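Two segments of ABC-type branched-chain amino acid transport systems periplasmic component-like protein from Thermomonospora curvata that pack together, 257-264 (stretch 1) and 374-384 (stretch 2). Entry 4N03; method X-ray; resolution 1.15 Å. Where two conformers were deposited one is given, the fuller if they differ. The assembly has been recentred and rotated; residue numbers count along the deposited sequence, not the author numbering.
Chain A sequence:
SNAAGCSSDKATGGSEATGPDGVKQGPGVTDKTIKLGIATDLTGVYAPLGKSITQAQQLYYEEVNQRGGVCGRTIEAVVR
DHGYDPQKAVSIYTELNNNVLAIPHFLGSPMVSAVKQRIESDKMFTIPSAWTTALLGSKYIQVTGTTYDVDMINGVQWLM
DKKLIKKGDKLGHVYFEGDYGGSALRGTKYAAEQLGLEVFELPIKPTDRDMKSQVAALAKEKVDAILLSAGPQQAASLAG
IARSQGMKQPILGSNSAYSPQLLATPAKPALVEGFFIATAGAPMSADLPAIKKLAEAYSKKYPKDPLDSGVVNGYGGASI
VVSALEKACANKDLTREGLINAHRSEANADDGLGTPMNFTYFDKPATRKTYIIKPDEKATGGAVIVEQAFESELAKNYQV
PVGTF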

# COMPACT_ATOMS: atom_id res chain seq x y z
N ALA A 257 -1.98 8.55 -3.21
CA ALA A 257 -2.05 9.83 -3.91
C ALA A 257 -2.13 11.01 -2.92
O ALA A 257 -2.96 11.90 -3.09
N TYR A 258 -1.30 11.00 -1.87
CA TYR A 258 -1.33 11.98 -0.78
C TYR A 258 -0.20 11.67 0.17
O TYR A 258 0.11 10.54 0.43
N SER A 259 0.42 12.73 0.70
CA SER A 259 1.31 12.69 1.86
C SER A 259 0.98 13.92 2.68
O SER A 259 0.66 14.97 2.15
N PRO A 260 1.09 13.84 4.02
CA PRO A 260 0.82 15.01 4.83
C PRO A 260 1.78 16.17 4.62
O PRO A 260 1.39 17.31 4.84
N GLN A 261 2.94 15.91 4.06
CA GLN A 261 3.85 16.99 3.72
C GLN A 261 3.18 18.00 2.79
O GLN A 261 3.54 19.17 2.73
N LEU A 262 2.26 17.52 1.94
CA LEU A 262 1.60 18.41 1.00
C LEU A 262 0.80 19.53 1.71
O LEU A 262 0.56 20.58 1.13
N LEU A 263 0.42 19.30 2.96
CA LEU A 263 -0.33 20.30 3.71
C LEU A 263 0.51 21.50 4.12
O LEU A 263 -0.06 22.55 4.39
N ALA A 264 1.83 21.36 4.04
CA ALA A 264 2.75 22.44 4.32
C ALA A 264 3.12 23.17 3.07
O ALA A 264 4.03 23.99 3.12
N LYS A 374 -9.91 11.62 4.11
CA LYS A 374 -9.55 12.90 3.49
C LYS A 374 -8.36 13.49 4.24
O LYS A 374 -8.20 13.31 5.49
N PRO A 375 -7.55 14.27 3.54
CA PRO A 375 -6.55 15.10 4.20
C PRO A 375 -7.15 16.04 5.24
O PRO A 375 -8.23 16.59 5.02
N ASP A 376 -6.44 16.24 6.36
CA ASP A 376 -6.86 17.14 7.46
C ASP A 376 -5.65 17.53 8.23
O ASP A 376 -4.98 16.68 8.76
N GLU A 377 -5.34 18.81 8.24
CA GLU A 377 -4.16 19.26 8.94
C GLU A 377 -4.28 19.15 10.46
O GLU A 377 -3.28 19.12 11.17
N LYS A 378 -5.51 19.08 10.95
CA LYS A 378 -5.83 19.01 12.37
C LYS A 378 -5.71 17.60 12.95
O LYS A 378 -5.80 17.41 14.15
N ALA A 379 -5.53 16.61 12.11
CA ALA A 379 -5.61 15.23 12.54
C ALA A 379 -4.26 14.59 12.63
O ALA A 379 -3.38 14.88 11.83
N THR A 380 -4.13 13.66 13.56
CA THR A 380 -2.93 12.84 13.66
C THR A 380 -2.75 12.07 12.35
O THR A 380 -3.68 11.42 11.86
N GLY A 381 -1.55 12.16 11.79
CA GLY A 381 -1.26 11.52 10.53
C GLY A 381 -1.79 12.25 9.32
O GLY A 381 -1.72 11.70 8.20
N GLY A 382 -2.35 13.43 9.49
CA GLY A 382 -2.71 14.28 8.35
C GLY A 382 -3.94 13.84 7.59
O GLY A 382 -4.16 14.31 6.48
N ALA A 383 -4.78 12.99 8.18
CA ALA A 383 -5.95 12.47 7.48
C ALA A 383 -6.96 12.01 8.50
O ALA A 383 -6.61 11.57 9.59
N VAL A 384 -8.24 12.02 8.09
CA VAL A 384 -9.34 11.52 8.94
C VAL A 384 -10.24 10.63 8.12
O VAL A 384 -10.40 10.80 6.90

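Packing of the 257-264 segment against the hairpin-like 374-384 segment, which together bury 284 Å², rests on Tyr258, Leu263 and Pro375. Tyr258 points toward the hairpin with chi1 t (174°) and chi2 70°. One face of its ring receives Pro375 in a CH-pi contact, with Pro375 CG 3.7 Å from the centroid of the Tyr258 ring and 22° off the normal; the proline ring is C-gamma exo. At the far end of the tyrosine, Tyr258 OH donates a hydrogen bond to Gly382 O (2.7 Å), the one hydrogen bond between the segments. That carbonyl also accepts from the backbone, Asp376 N to Gly382 O being 3.0 Å, so the phenol shares an acceptor with a backbone bond within the hairpin. Leu263, on the 3-10 segment 260-263, also points toward the hairpin, in the m,t rotamer (chi1 -59°, chi2 -174°). Its CD1 lies 3.6 Å from Glu377 CA, in the second residue of the type I turn from Asp376 to Ala379, while Leu263 CD2 reaches Pro375 CB at 4.3 Å. Pro260, also C-gamma exo, sets its CG 3.5 Å from Gly381 O. Gly382 has positive phi, and an ideal CB there would clash with Pro260 CB at 2.7 Å; its bare backbone lets the segments close.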

# COMPACT_ATOMS: atom_id res chain seq x y z
CB ALA A 257 -3.21 9.84 -4.90
CB TYR A 258 -2.67 11.89 -0.03
CG TYR A 258 -2.69 12.76 1.17
CD1 TYR A 258 -2.70 14.14 1.02
CD2 TYR A 258 -2.73 12.25 2.45
CE1 TYR A 258 -2.65 14.97 2.16
CE2 TYR A 258 -2.72 13.08 3.56
CZ TYR A 258 -2.70 14.43 3.40
OH TYR A 258 -2.70 15.29 4.49
CB SER A 259 2.77 12.76 1.38
OG SER A 259 3.03 14.04 0.81
CB PRO A 260 0.97 14.49 6.25
CG PRO A 260 0.82 13.04 6.18
CD PRO A 260 1.32 12.64 4.84
CB GLN A 261 5.10 16.45 3.01
CG GLN A 261 6.09 15.77 3.91
CD GLN A 261 5.71 14.41 4.41
OE1 GLN A 261 4.74 13.77 3.91
NE2 GLN A 261 6.49 13.90 5.33
CB LEU A 262 0.65 17.65 0.09
CG LEU A 262 1.23 16.54 -0.76
CD1 LEU A 262 0.13 15.86 -1.59
CD2 LEU A 262 2.35 17.03 -1.66
CB LEU A 263 -1.01 19.68 4.92
CG LEU A 263 -1.99 18.56 4.62
CD1 LEU A 263 -2.72 18.12 5.84
CD2 LEU A 263 -3.01 18.94 3.55
CB ALA A 264 4.00 21.90 5.02
CB LYS A 374 -10.69 13.89 3.48
CG LYS A 374 -11.12 14.31 4.88
CD LYS A 374 -12.26 15.30 4.89
CE LYS A 374 -11.90 16.68 4.36
NZ LYS A 374 -10.87 17.40 5.19
CB PRO A 375 -5.93 15.87 3.06
CG PRO A 375 -6.14 15.02 1.88
CD PRO A 375 -7.50 14.43 2.08
CB ASP A 376 -7.83 16.40 8.34
CG ASP A 376 -8.54 17.29 9.36
OD1 ASP A 376 -8.08 18.43 9.64
OD2 ASP A 376 -9.57 16.82 9.89
CB GLU A 377 -3.83 20.68 8.49
CG GLU A 377 -4.74 21.77 9.05
CD GLU A 377 -6.10 21.94 8.35
OE1 GLU A 377 -6.64 21.05 7.59
OE2 GLU A 377 -6.63 23.05 8.56
CB LYS A 378 -7.27 19.52 12.62
CG LYS A 378 -7.52 20.90 12.04
CD LYS A 378 -8.88 21.47 12.40
CE LYS A 378 -8.87 22.97 12.15
NZ LYS A 378 -9.61 23.68 13.21
CB ALA A 379 -6.47 14.48 11.51
CB THR A 380 -3.07 11.89 14.85
OG1 THR A 380 -3.31 12.67 16.03
CG2 THR A 380 -1.79 11.09 15.09
CB ALA A 383 -5.60 11.33 6.52
CB VAL A 384 -10.21 12.65 9.58
CG1 VAL A 384 -9.45 13.48 10.59
CG2 VAL A 384 -10.83 13.58 8.58